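Local atomic coordinates of 3-carboxy-cis,cis-muconate cycloisomerase (Acinetobacter calcoaceticus, PDB entry 1Q5N), a protein that works as a cycloisomerase of the fumarase/aspartase superfamily, a mostly helical enzyme whose four identical subunits pack together through long helix bundles. Residues 19-24 with 330-335; 27-32 with 118-123; 239-244 with 304-309; 109-114 with 322-327. All coordinates share one frame; numbering follows the deposited sequence.

The four contacts lie in one half of the long helical body. Contact 1 brings the N-terminal region onto helix 323-351 and so spans the other three in sequence. Contact 2 lies about 11 Å away, centre to centre, and shares helix 23-43. Contact 4 shares helix 110-146 with contact 2 and helix 323-351 with contact 1, its centre about 13 Å and 15 Å from theirs. Along the chain contacts 2 and 4 alternate, while contact 2 closes before contact 3. Contact 3, between helices 235-261 and 290-311, lies nearest the centre of the chain, about 11 Å from it, and is reached by all three other subunits. Together they join the N-terminal helices to a bundle that carries the subunit interfaces.

Contact 1: residues 19-24 with 330-335; sequences EIFSDR and SLPEIF
F21 lays its ring over P332 and reaches on to F335, one turn further along helix 323-351. The ring gets there because CG is anti to the carbonyl carbon and lies beside the backbone N, with chi1 -72°. One face rests on the proline: P332 CA sits 4.1 Å from the F21 ring centroid and only 12° off the ring normal, a CH-pi contact over the middle of the ring. Toward the base of the ring, F21 CD1 touches P332 CB at 3.6 Å. The far end belongs to F335, where F21 CZ meets F335 CD2 at 3.7 Å and F21 CE2 lies 3.8 Å from F335 CB. These two rings meet obliquely, with planes 32° apart and centroids 5.5 Å apart. I20 CG2 covers the other face of F21, off toward its rim, so the phenyl is held between its own neighbour and the proline. S22, next in the chain, starts helix 23-43: S22 OG reaches back to E19 O at 2.9 Å and also caps A25 N, while S22 N shares the same carbonyl at 3.1 Å. F21, first to leave helical geometry in the turn between helices 15-20 and 23-43, packs on the kink at P332, whose N has no bond to the preceding turn. This interhelical turn lies against a long helix of the bundle seen in the fumarase/aspartase superfamily.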
loop_
_atom_site.group_PDB
_atom_site.type_symbol
_atom_site.label_atom_id
_atom_site.label_comp_id
_atom_site.label_asym_id
_atom_site.label_seq_id
_atom_site.Cartn_x
_atom_site.Cartn_y
_atom_site.Cartn_z
ATOM N N GLU A 19 0.004 -25.172 7.173
ATOM C CA GLU A 19 -0.874 -26.114 7.849
ATOM C C GLU A 19 -1.515 -25.433 9.056
ATOM O O GLU A 19 -2.698 -25.631 9.306
ATOM C CB GLU A 19 -0.085 -27.340 8.309
ATOM C CG GLU A 19 -0.808 -28.666 8.044
ATOM C CD GLU A 19 0.080 -29.880 8.387
ATOM O OE1 GLU A 19 1.121 -30.120 7.666
ATOM O OE2 GLU A 19 -0.280 -30.580 9.393
ATOM N N ILE A 20 -0.741 -24.638 9.802
ATOM C CA ILE A 20 -1.306 -23.968 10.956
ATOM C C ILE A 20 -2.488 -23.063 10.572
ATOM O O ILE A 20 -3.429 -22.912 11.362
ATOM C CB ILE A 20 -0.219 -23.149 11.720
ATOM C CG1 ILE A 20 0.678 -24.119 12.496
ATOM C CG2 ILE A 20 -0.844 -22.155 12.709
ATOM C CD1 ILE A 20 1.938 -23.460 13.020
ATOM N N PHE A 21 -2.454 -22.502 9.357
ATOM C CA PHE A 21 -3.511 -21.606 8.855
ATOM C C PHE A 21 -4.501 -22.231 7.904
ATOM O O PHE A 21 -5.312 -21.534 7.287
ATOM C CB PHE A 21 -2.884 -20.347 8.220
ATOM C CG PHE A 21 -2.271 -19.397 9.250
ATOM C CD1 PHE A 21 -3.085 -18.575 10.039
ATOM C CD2 PHE A 21 -0.887 -19.377 9.478
ATOM C CE1 PHE A 21 -2.527 -17.738 11.065
ATOM C CE2 PHE A 21 -0.314 -18.546 10.502
ATOM C CZ PHE A 21 -1.133 -17.736 11.288
ATOM N N SER A 22 -4.481 -23.550 7.791
ATOM C CA SER A 22 -5.440 -24.241 6.922
ATOM C C SER A 22 -6.850 -24.268 7.600
ATOM O O SER A 22 -6.975 -24.067 8.817
ATOM C CB SER A 22 -4.949 -25.664 6.684
ATOM O OG SER A 22 -5.068 -26.438 7.882
ATOM N N ASP A 23 -7.901 -24.503 6.819
ATOM C CA ASP A 23 -9.242 -24.544 7.376
ATOM C C ASP A 23 -9.361 -25.546 8.527
ATOM O O ASP A 23 -9.959 -25.274 9.585
ATOM C CB ASP A 23 -10.259 -24.907 6.292
ATOM C CG ASP A 23 -10.446 -23.792 5.265
ATOM O OD1 ASP A 23 -10.146 -22.620 5.565
ATOM O OD2 ASP A 23 -10.899 -24.085 4.145
ATOM N N ARG A 24 -8.740 -26.697 8.315
ATOM C CA ARG A 24 -8.765 -27.774 9.263
ATOM C C ARG A 24 -8.053 -27.379 10.565
ATOM O O ARG A 24 -8.595 -27.592 11.652
ATOM C CB ARG A 24 -8.148 -28.992 8.592
ATOM C CG ARG A 24 -8.387 -30.274 9.320
ATOM C CD ARG A 24 -8.645 -31.459 8.357
ATOM N NE ARG A 24 -8.857 -32.666 9.154
ATOM C CZ ARG A 24 -7.985 -33.086 10.082
ATOM N NH1 ARG A 24 -6.851 -32.395 10.304
ATOM N NH2 ARG A 24 -8.258 -34.174 10.814
ATOM N N SER A 330 -5.413 -11.120 5.520
ATOM C CA SER A 330 -4.058 -10.636 5.444
ATOM C C SER A 330 -3.032 -11.257 6.388
ATOM O O SER A 330 -1.949 -11.618 5.938
ATOM C CB SER A 330 -4.076 -9.109 5.611
ATOM O OG SER A 330 -4.447 -8.788 6.952
ATOM N N LEU A 331 -3.365 -11.363 7.684
ATOM C CA LEU A 331 -2.437 -11.911 8.670
ATOM C C LEU A 331 -1.872 -13.271 8.277
ATOM O O LEU A 331 -0.655 -13.449 8.259
ATOM C CB LEU A 331 -3.058 -11.971 10.081
ATOM C CG LEU A 331 -2.090 -12.402 11.225
ATOM C CD1 LEU A 331 -0.964 -11.380 11.412
ATOM C CD2 LEU A 331 -2.828 -12.546 12.562
ATOM N N PRO A 332 -2.734 -14.234 7.924
ATOM C CA PRO A 332 -2.144 -15.534 7.552
ATOM C C PRO A 332 -1.167 -15.417 6.344
ATOM O O PRO A 332 -0.120 -16.077 6.321
ATOM C CB PRO A 332 -3.382 -16.419 7.207
ATOM C CG PRO A 332 -4.533 -15.724 7.933
ATOM C CD PRO A 332 -4.208 -14.245 7.780
ATOM N N GLU A 333 -1.522 -14.613 5.339
ATOM C CA GLU A 333 -0.665 -14.486 4.156
ATOM C C GLU A 333 0.708 -13.937 4.569
ATOM O O GLU A 333 1.725 -14.429 4.080
ATOM C CB GLU A 333 -1.352 -13.595 3.125
ATOM C CG GLU A 333 -0.715 -13.441 1.747
ATOM C CD GLU A 333 -0.836 -14.674 0.873
ATOM O OE1 GLU A 333 -1.702 -15.519 1.207
ATOM O OE2 GLU A 333 -0.095 -14.814 -0.151
ATOM N N ILE A 334 0.761 -12.960 5.493
ATOM C CA ILE A 334 2.038 -12.377 5.934
ATOM C C ILE A 334 2.911 -13.457 6.596
ATOM O O ILE A 334 4.083 -13.592 6.262
ATOM C CB ILE A 334 1.790 -11.190 6.899
ATOM C CG1 ILE A 334 0.968 -10.159 6.148
ATOM C CG2 ILE A 334 3.128 -10.614 7.452
ATOM C CD1 ILE A 334 0.745 -8.873 6.834
ATOM N N PHE A 335 2.346 -14.231 7.526
ATOM C CA PHE A 335 3.086 -15.335 8.143
ATOM C C PHE A 335 3.602 -16.358 7.107
ATOM O O PHE A 335 4.753 -16.798 7.131
ATOM C CB PHE A 335 2.182 -16.101 9.110
ATOM C CG PHE A 335 2.354 -15.701 10.542
ATOM C CD1 PHE A 335 3.503 -16.091 11.245
ATOM C CD2 PHE A 335 1.325 -14.991 11.209
ATOM C CE1 PHE A 335 3.655 -15.798 12.601
ATOM C CE2 PHE A 335 1.440 -14.681 12.556
ATOM C CZ PHE A 335 2.604 -15.092 13.275
#

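Contact 2: residues 27-32 with 118-123; sequences VSYMVE and CILQCR
Y29 and E32 of helix 23-43 pack on L120 and Q121 of helix 110-146 in a steep helix-helix crossing, where an N-terminal helix crosses a long bundle helix. The two short axes pass 9.5 Å apart with their directions 115° apart. The Y29 ring does most of the work. It spreads one face over the backbone of the other helix, with Q121 N 4.3 Å above its plane, over the centre. On that same face Q121 CG lies over the CD2 side, 3.4 Å from Y29 CD2, and L120 CB over the CD1 side, 3.6 Å from Y29 CD1. With chi1 at -72° the ring swings beside its own backbone N and faces the other helix. Y29 OH is hydrogen-bonded to D124 OD2, one turn on from L120, and the Q121 amide turns away to bond I20 O through NE2. E32 runs out extended, so that E32 OE2 comes to 4.0 Å from L120 CD1. R123 carries the opposite charge nearby, though the charged atoms do not touch. A tyrosine laid flat on a helix backbone and tied off at its hydroxyl joins helix 23-43 to helix 110-146 of the central bundle of the fumarase/aspartase fold.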
loop_
_atom_site.group_PDB
_atom_site.type_symbol
_atom_site.label_atom_id
_atom_site.label_comp_id
_atom_site.label_asym_id
_atom_site.label_seq_id
_atom_site.Cartn_x
_atom_site.Cartn_y
_atom_site.Cartn_z
ATOM N N VAL A 27 -10.257 -24.681 12.528
ATOM C CA VAL A 27 -11.373 -25.297 13.266
ATOM C C VAL A 27 -10.844 -26.096 14.479
ATOM O O VAL A 27 -11.486 -26.141 15.525
ATOM C CB VAL A 27 -12.231 -26.204 12.358
ATOM C CG1 VAL A 27 -13.309 -26.895 13.220
ATOM C CG2 VAL A 27 -12.894 -25.357 11.228
ATOM N N SER A 28 -9.657 -26.685 14.354
ATOM C CA SER A 28 -9.049 -27.409 15.454
ATOM C C SER A 28 -8.800 -26.485 16.616
ATOM O O SER A 28 -9.094 -26.810 17.764
ATOM C CB SER A 28 -7.697 -27.969 15.045
ATOM O OG SER A 28 -7.770 -29.360 15.085
ATOM N N TYR A 29 -8.238 -25.318 16.311
ATOM C CA TYR A 29 -7.923 -24.339 17.349
ATOM C C TYR A 29 -9.207 -23.780 17.959
ATOM O O TYR A 29 -9.239 -23.447 19.150
ATOM C CB TYR A 29 -7.067 -23.192 16.780
ATOM C CG TYR A 29 -5.638 -23.570 16.471
ATOM C CD1 TYR A 29 -4.727 -23.800 17.505
ATOM C CD2 TYR A 29 -5.161 -23.597 15.150
ATOM C CE1 TYR A 29 -3.381 -24.034 17.253
ATOM C CE2 TYR A 29 -3.784 -23.844 14.879
ATOM C CZ TYR A 29 -2.907 -24.058 15.948
ATOM O OH TYR A 29 -1.562 -24.309 15.749
ATOM N N MET A 30 -10.265 -23.683 17.160
ATOM C CA MET A 30 -11.534 -23.175 17.706
ATOM C C MET A 30 -12.087 -24.193 18.708
ATOM O O MET A 30 -12.627 -23.810 19.780
ATOM C CB MET A 30 -12.560 -22.915 16.590
ATOM C CG MET A 30 -12.184 -21.673 15.742
ATOM S SD MET A 30 -13.237 -21.490 14.275
ATOM C CE MET A 30 -14.562 -20.718 15.056
ATOM N N VAL A 31 -11.949 -25.472 18.359
ATOM C CA VAL A 31 -12.390 -26.538 19.242
ATOM C C VAL A 31 -11.579 -26.399 20.541
ATOM O O VAL A 31 -12.138 -26.390 21.648
ATOM C CB VAL A 31 -12.139 -27.922 18.616
ATOM C CG1 VAL A 31 -12.261 -29.040 19.702
ATOM C CG2 VAL A 31 -13.143 -28.161 17.461
ATOM N N GLU A 32 -10.274 -26.228 20.405
ATOM C CA GLU A 32 -9.435 -26.098 21.571
ATOM C C GLU A 32 -9.886 -24.941 22.474
ATOM O O GLU A 32 -9.889 -25.058 23.719
ATOM C CB GLU A 32 -8.004 -25.891 21.114
ATOM C CG GLU A 32 -6.952 -25.881 22.219
ATOM C CD GLU A 32 -5.520 -25.829 21.630
ATOM O OE1 GLU A 32 -5.311 -26.318 20.478
ATOM O OE2 GLU A 32 -4.602 -25.313 22.319
ATOM N N CYS A 118 -7.028 -17.312 16.535
ATOM C CA CYS A 118 -6.008 -16.573 15.804
ATOM C C CYS A 118 -4.709 -16.473 16.639
ATOM O O CYS A 118 -3.620 -16.740 16.117
ATOM C CB CYS A 118 -6.505 -15.166 15.451
ATOM S SG CYS A 118 -5.273 -14.156 14.565
ATOM N N ILE A 119 -4.814 -16.075 17.913
ATOM C CA ILE A 119 -3.630 -15.999 18.768
ATOM C C ILE A 119 -2.959 -17.386 18.989
ATOM O O ILE A 119 -1.715 -17.484 19.098
ATOM C CB ILE A 119 -3.974 -15.371 20.112
ATOM C CG1 ILE A 119 -4.324 -13.885 19.886
ATOM C CG2 ILE A 119 -2.813 -15.542 21.084
ATOM C CD1 ILE A 119 -3.223 -13.089 19.193
ATOM N N LEU A 120 -3.767 -18.448 19.036
ATOM C CA LEU A 120 -3.176 -19.774 19.190
ATOM C C LEU A 120 -2.384 -20.087 17.921
ATOM O O LEU A 120 -1.275 -20.627 18.005
ATOM C CB LEU A 120 -4.240 -20.858 19.436
ATOM C CG LEU A 120 -4.950 -20.770 20.813
ATOM C CD1 LEU A 120 -6.011 -21.845 20.929
ATOM C CD2 LEU A 120 -3.925 -20.907 21.929
ATOM N N GLN A 121 -2.941 -19.747 16.752
ATOM C CA GLN A 121 -2.234 -19.967 15.510
ATOM C C GLN A 121 -0.929 -19.136 15.498
ATOM O O GLN A 121 0.127 -19.649 15.149
ATOM C CB GLN A 121 -3.106 -19.575 14.314
ATOM C CG GLN A 121 -4.230 -20.554 13.976
ATOM C CD GLN A 121 -5.123 -20.006 12.862
ATOM O OE1 GLN A 121 -5.605 -18.883 12.966
ATOM N NE2 GLN A 121 -5.341 -20.789 11.793
ATOM N N CYS A 122 -1.011 -17.865 15.878
ATOM C CA CYS A 122 0.149 -17.001 15.899
ATOM C C CYS A 122 1.215 -17.550 16.847
ATOM O O CYS A 122 2.424 -17.414 16.589
ATOM C CB CYS A 122 -0.242 -15.580 16.354
ATOM S SG CYS A 122 -1.214 -14.626 15.130
ATOM N N ARG A 123 0.782 -18.136 17.969
ATOM C CA ARG A 123 1.766 -18.659 18.885
ATOM C C ARG A 123 2.561 -19.765 18.215
ATOM O O ARG A 123 3.788 -19.796 18.296
ATOM C CB ARG A 123 1.126 -19.193 20.170
ATOM C CG ARG A 123 2.193 -19.691 21.163
ATOM C CD ARG A 123 1.595 -20.045 22.533
ATOM N NE ARG A 123 0.519 -21.044 22.471
ATOM C CZ ARG A 123 -0.273 -21.355 23.508
ATOM N NH1 ARG A 123 -0.118 -20.745 24.697
ATOM N NH2 ARG A 123 -1.216 -22.282 23.357
#

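Contact 3: residues 239-244 with 304-309; sequences EIASVL and ALMSSI
A241 faces M306 and I309 across two antiparallel helices of the long-helix bundle whose association across four subunits is typical of the fumarase/aspartase superfamily. The short axes run 166° apart in direction and 10.3 Å apart in space. The methyl of A241 points toward the other helix and is met by both partners: A241 CB lies 3.8 Å from M306 CE and the same distance from I309 CG2. M306 does not set out in that direction. Its CG is anti to the carbonyl carbon, and further bends at chi2 and chi3 swing the thioether back across the gap, bringing M306 CE to 3.2 Å from A241 O. M306 SD then sits 4.1 Å from S242 CA, alongside the 239-244 backbone. I309 comes in from the next turn, with its CG2 branch toward the alanine. I334 of helix 323-351 touches both A241 and M306, so a third bundle helix closes over this spot. The neighbourhood is also where subunits meet: Y310 of the third subunit packs on M306 and bonds S242 O, and E239 forms salt bridges with R190 of its own chain and R183 of the third subunit. S242 turns its hydroxyl back onto its own helix, where S242 OG and V243 N approach E239 O from the same face of the carbonyl plane, the hydroxyl bond being short, S242 OG to E239 O 2.6 Å.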
loop_
_atom_site.group_PDB
_atom_site.type_symbol
_atom_site.label_atom_id
_atom_site.label_comp_id
_atom_site.label_asym_id
_atom_site.label_seq_id
_atom_site.Cartn_x
_atom_site.Cartn_y
_atom_site.Cartn_z
ATOM N N GLU A 239 1.026 -5.434 15.443
ATOM C CA GLU A 239 2.377 -5.516 15.962
ATOM C C GLU A 239 3.071 -6.791 15.513
ATOM O O GLU A 239 4.250 -6.753 15.106
ATOM C CB GLU A 239 2.371 -5.372 17.482
ATOM C CG GLU A 239 3.762 -5.430 18.114
ATOM C CD GLU A 239 3.795 -4.980 19.567
ATOM O OE1 GLU A 239 2.828 -5.183 20.320
ATOM O OE2 GLU A 239 4.807 -4.421 19.964
ATOM N N ILE A 240 2.337 -7.906 15.556
ATOM C CA ILE A 240 2.900 -9.176 15.107
ATOM C C ILE A 240 3.232 -9.065 13.590
ATOM O O ILE A 240 4.325 -9.454 13.165
ATOM C CB ILE A 240 1.905 -10.331 15.347
ATOM C CG1 ILE A 240 1.792 -10.615 16.850
ATOM C CG2 ILE A 240 2.393 -11.646 14.668
ATOM C CD1 ILE A 240 0.574 -11.536 17.162
ATOM N N ALA A 241 2.302 -8.529 12.790
ATOM C CA ALA A 241 2.541 -8.371 11.335
ATOM C C ALA A 241 3.750 -7.457 11.091
ATOM O O ALA A 241 4.562 -7.743 10.228
ATOM C CB ALA A 241 1.275 -7.779 10.580
ATOM N N SER A 242 3.871 -6.378 11.861
ATOM C CA SER A 242 4.979 -5.443 11.649
ATOM C C SER A 242 6.375 -6.080 11.812
ATOM O O SER A 242 7.315 -5.729 11.110
ATOM C CB SER A 242 4.857 -4.204 12.579
ATOM O OG SER A 242 5.117 -4.548 13.922
ATOM N N VAL A 243 6.499 -7.023 12.731
ATOM C CA VAL A 243 7.770 -7.693 12.966
ATOM C C VAL A 243 8.050 -8.700 11.818
ATOM O O VAL A 243 9.176 -8.809 11.340
ATOM C CB VAL A 243 7.717 -8.346 14.370
ATOM C CG1 VAL A 243 8.901 -9.317 14.583
ATOM C CG2 VAL A 243 7.785 -7.231 15.422
ATOM N N LEU A 244 7.012 -9.401 11.354
ATOM C CA LEU A 244 7.162 -10.332 10.250
ATOM C C LEU A 244 7.558 -9.495 9.025
ATOM O O LEU A 244 8.389 -9.914 8.241
ATOM C CB LEU A 244 5.852 -11.092 9.991
ATOM C CG LEU A 244 5.464 -11.958 11.213
ATOM C CD1 LEU A 244 4.055 -12.548 10.936
ATOM C CD2 LEU A 244 6.546 -13.062 11.523
ATOM N N ALA A 304 2.736 -4.567 0.724
ATOM C CA ALA A 304 1.346 -4.282 0.318
ATOM C C ALA A 304 0.391 -4.807 1.391
ATOM O O ALA A 304 -0.527 -4.121 1.752
ATOM C CB ALA A 304 1.011 -4.936 -1.046
ATOM N N LEU A 305 0.610 -6.027 1.898
ATOM C CA LEU A 305 -0.259 -6.565 2.944
ATOM C C LEU A 305 -0.187 -5.701 4.243
ATOM O O LEU A 305 -1.194 -5.633 5.008
ATOM C CB LEU A 305 0.106 -8.014 3.254
ATOM C CG LEU A 305 -0.170 -8.943 2.065
ATOM C CD1 LEU A 305 0.513 -10.270 2.331
ATOM C CD2 LEU A 305 -1.683 -9.156 1.858
ATOM N N MET A 306 0.962 -5.042 4.471
ATOM C CA MET A 306 1.123 -4.191 5.642
ATOM C C MET A 306 0.129 -3.022 5.548
ATOM O O MET A 306 -0.447 -2.621 6.576
ATOM C CB MET A 306 2.540 -3.589 5.740
ATOM C CG MET A 306 3.634 -4.485 6.311
ATOM S SD MET A 306 3.231 -5.121 7.966
ATOM C CE MET A 306 3.164 -6.670 7.516
ATOM N N SER A 307 -0.041 -2.466 4.338
ATOM C CA SER A 307 -0.971 -1.359 4.155
ATOM C C SER A 307 -2.356 -1.826 4.649
ATOM O O SER A 307 -3.032 -1.149 5.418
ATOM C CB SER A 307 -1.022 -0.950 2.682
ATOM O OG SER A 307 -2.316 -0.518 2.301
ATOM N N SER A 308 -2.738 -3.024 4.247
ATOM C CA SER A 308 -4.001 -3.580 4.645
ATOM C C SER A 308 -4.227 -3.804 6.181
ATOM O O SER A 308 -5.286 -3.432 6.739
ATOM C CB SER A 308 -4.201 -4.905 3.916
ATOM O OG SER A 308 -5.419 -5.464 4.306
ATOM N N ILE A 309 -3.229 -4.396 6.838
ATOM C CA ILE A 309 -3.304 -4.723 8.228
ATOM C C ILE A 309 -3.374 -3.399 9.020
ATOM O O ILE A 309 -4.146 -3.309 9.989
ATOM C CB ILE A 309 -2.120 -5.711 8.565
ATOM C CG1 ILE A 309 -2.634 -6.860 9.424
ATOM C CG2 ILE A 309 -1.028 -5.047 9.231
ATOM C CD1 ILE A 309 -3.370 -6.372 10.565
#

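Contact 4: residues 109-114 with 322-327; sequences TSQDIL and GAWHAE
Q111 slides along one face of the W324 indole, the two side chains running in opposite directions and bridging backbones whose nearest CA atoms, Q111 and W324, are 9.6 Å apart. Starting at its root, Q111 CB sits 3.7 Å from W324 CZ2, at the benzo end of the indole. The next carbon comes closest, with Q111 CG 3.5 Å from W324 CZ2. Q111 CD then lies 3.8 Å from W324 CE2, where the two rings fuse, and Q111 NE2 ends over the pyrrole part, 3.7 Å from W324 NE1. This course follows from a CG anti to the backbone N, chi1 -174°, and an extended chain beyond it, which lays the amide almost flat on the indole, planes 22° apart. Bonds outside the pair fix the amide's rotation: OE1 is met by R319 NE, and NE2 reaches both H231 O and D115 OD2. L114 comes to the same benzo end at about a right angle, its CD1 3.9 Å from W324 CZ2. At the indole edge, in its plane, stands E327 OE1, itself in a salt bridge with R234. The start of helix 110-146 is secured separately, by T109 N bonding D112 OD2 at 2.8 Å, as in one half of a capping box. The indole thus spans the start of helix 323-351 and the start of helix 110-146. Behind L114 lie A82 of helix 82-94 and M30 of helix 23-43, while H325, next to W324, packs on A297 of the second subunit.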
loop_
_atom_site.group_PDB
_atom_site.type_symbol
_atom_site.label_atom_id
_atom_site.label_comp_id
_atom_site.label_asym_id
_atom_site.label_seq_id
_atom_site.Cartn_x
_atom_site.Cartn_y
_atom_site.Cartn_z
ATOM N N THR A 109 -18.749 -14.830 22.730
ATOM C CA THR A 109 -19.348 -14.319 21.505
ATOM C C THR A 109 -18.408 -14.840 20.416
ATOM O O THR A 109 -17.297 -15.289 20.731
ATOM C CB THR A 109 -19.385 -12.807 21.470
ATOM O OG1 THR A 109 -20.009 -12.431 20.253
ATOM C CG2 THR A 109 -17.982 -12.219 21.458
ATOM N N SER A 110 -18.843 -14.785 19.157
ATOM C CA SER A 110 -18.035 -15.269 18.019
ATOM C C SER A 110 -16.596 -14.781 17.981
ATOM O O SER A 110 -15.666 -15.570 17.772
ATOM C CB SER A 110 -18.670 -14.867 16.703
ATOM O OG SER A 110 -19.952 -15.429 16.624
ATOM N N GLN A 111 -16.419 -13.476 18.168
ATOM C CA GLN A 111 -15.086 -12.908 18.115
ATOM C C GLN A 111 -14.141 -13.462 19.233
ATOM O O GLN A 111 -12.923 -13.526 19.033
ATOM C CB GLN A 111 -15.159 -11.353 18.129
ATOM C CG GLN A 111 -13.772 -10.730 17.932
ATOM C CD GLN A 111 -13.757 -9.239 17.613
ATOM O OE1 GLN A 111 -14.816 -8.557 17.623
ATOM N NE2 GLN A 111 -12.531 -8.702 17.352
ATOM N N ASP A 112 -14.673 -13.852 20.390
ATOM C CA ASP A 112 -13.793 -14.392 21.423
ATOM C C ASP A 112 -13.120 -15.665 20.882
ATOM O O ASP A 112 -11.915 -15.835 20.995
ATOM C CB ASP A 112 -14.563 -14.774 22.689
ATOM C CG ASP A 112 -15.250 -13.590 23.341
ATOM O OD1 ASP A 112 -14.655 -12.481 23.362
ATOM O OD2 ASP A 112 -16.392 -13.777 23.843
ATOM N N ILE A 113 -13.908 -16.553 20.288
ATOM C CA ILE A 113 -13.376 -17.800 19.788
ATOM C C ILE A 113 -12.456 -17.570 18.552
ATOM O O ILE A 113 -11.425 -18.204 18.413
ATOM C CB ILE A 113 -14.545 -18.749 19.398
ATOM C CG1 ILE A 113 -15.449 -19.001 20.607
ATOM C CG2 ILE A 113 -14.001 -20.048 18.823
ATOM C CD1 ILE A 113 -14.742 -19.482 21.862
ATOM N N LEU A 114 -12.851 -16.671 17.658
ATOM C CA LEU A 114 -12.056 -16.388 16.463
ATOM C C LEU A 114 -10.723 -15.722 16.824
ATOM O O LEU A 114 -9.686 -16.169 16.342
ATOM C CB LEU A 114 -12.874 -15.525 15.489
ATOM C CG LEU A 114 -14.067 -16.339 14.930
ATOM C CD1 LEU A 114 -14.999 -15.443 14.205
ATOM C CD2 LEU A 114 -13.592 -17.455 14.002
ATOM N N GLY A 322 -16.020 -4.843 8.248
ATOM C CA GLY A 322 -15.022 -4.739 7.188
ATOM C C GLY A 322 -13.557 -4.880 7.617
ATOM O O GLY A 322 -12.877 -5.800 7.183
ATOM N N ALA A 323 -13.086 -3.994 8.492
ATOM C CA ALA A 323 -11.697 -4.037 8.960
ATOM C C ALA A 323 -11.335 -5.358 9.614
ATOM O O ALA A 323 -10.257 -5.883 9.392
ATOM C CB ALA A 323 -11.413 -2.908 9.955
ATOM N N TRP A 324 -12.213 -5.882 10.452
ATOM C CA TRP A 324 -11.929 -7.142 11.144
ATOM C C TRP A 324 -11.932 -8.321 10.166
ATOM O O TRP A 324 -11.053 -9.195 10.220
ATOM C CB TRP A 324 -12.956 -7.327 12.283
ATOM C CG TRP A 324 -12.858 -8.653 13.009
ATOM C CD1 TRP A 324 -11.718 -9.269 13.470
ATOM C CD2 TRP A 324 -13.949 -9.489 13.401
ATOM N NE1 TRP A 324 -12.043 -10.424 14.123
ATOM C CE2 TRP A 324 -13.407 -10.585 14.092
ATOM C CE3 TRP A 324 -15.333 -9.418 13.227
ATOM C CZ2 TRP A 324 -14.200 -11.601 14.615
ATOM C CZ3 TRP A 324 -16.132 -10.432 13.751
ATOM C CH2 TRP A 324 -15.562 -11.508 14.436
ATOM N N HIS A 325 -12.915 -8.347 9.272
ATOM C CA HIS A 325 -12.986 -9.399 8.248
ATOM C C HIS A 325 -11.669 -9.440 7.396
ATOM O O HIS A 325 -11.163 -10.519 7.074
ATOM C CB HIS A 325 -14.197 -9.129 7.312
ATOM C CG HIS A 325 -15.521 -9.508 7.915
ATOM N ND1 HIS A 325 -16.002 -8.943 9.079
ATOM C CD2 HIS A 325 -16.396 -10.490 7.595
ATOM C CE1 HIS A 325 -17.102 -9.567 9.463
ATOM N NE2 HIS A 325 -17.360 -10.511 8.576
ATOM N N ALA A 326 -11.118 -8.271 7.053
ATOM C CA ALA A 326 -9.920 -8.207 6.202
ATOM C C ALA A 326 -8.713 -8.866 6.863
ATOM O O ALA A 326 -7.884 -9.442 6.185
ATOM C CB ALA A 326 -9.596 -6.764 5.838
ATOM N N GLU A 327 -8.624 -8.779 8.190
ATOM C CA GLU A 327 -7.514 -9.412 8.933
ATOM C C GLU A 327 -7.476 -10.912 8.681
ATOM O O GLU A 327 -6.390 -11.519 8.648
ATOM C CB GLU A 327 -7.650 -9.258 10.466
ATOM C CG GLU A 327 -7.619 -7.854 11.072
ATOM C CD GLU A 327 -8.015 -7.896 12.576
ATOM O OE1 GLU A 327 -7.891 -8.969 13.227
ATOM O OE2 GLU A 327 -8.449 -6.869 13.105
#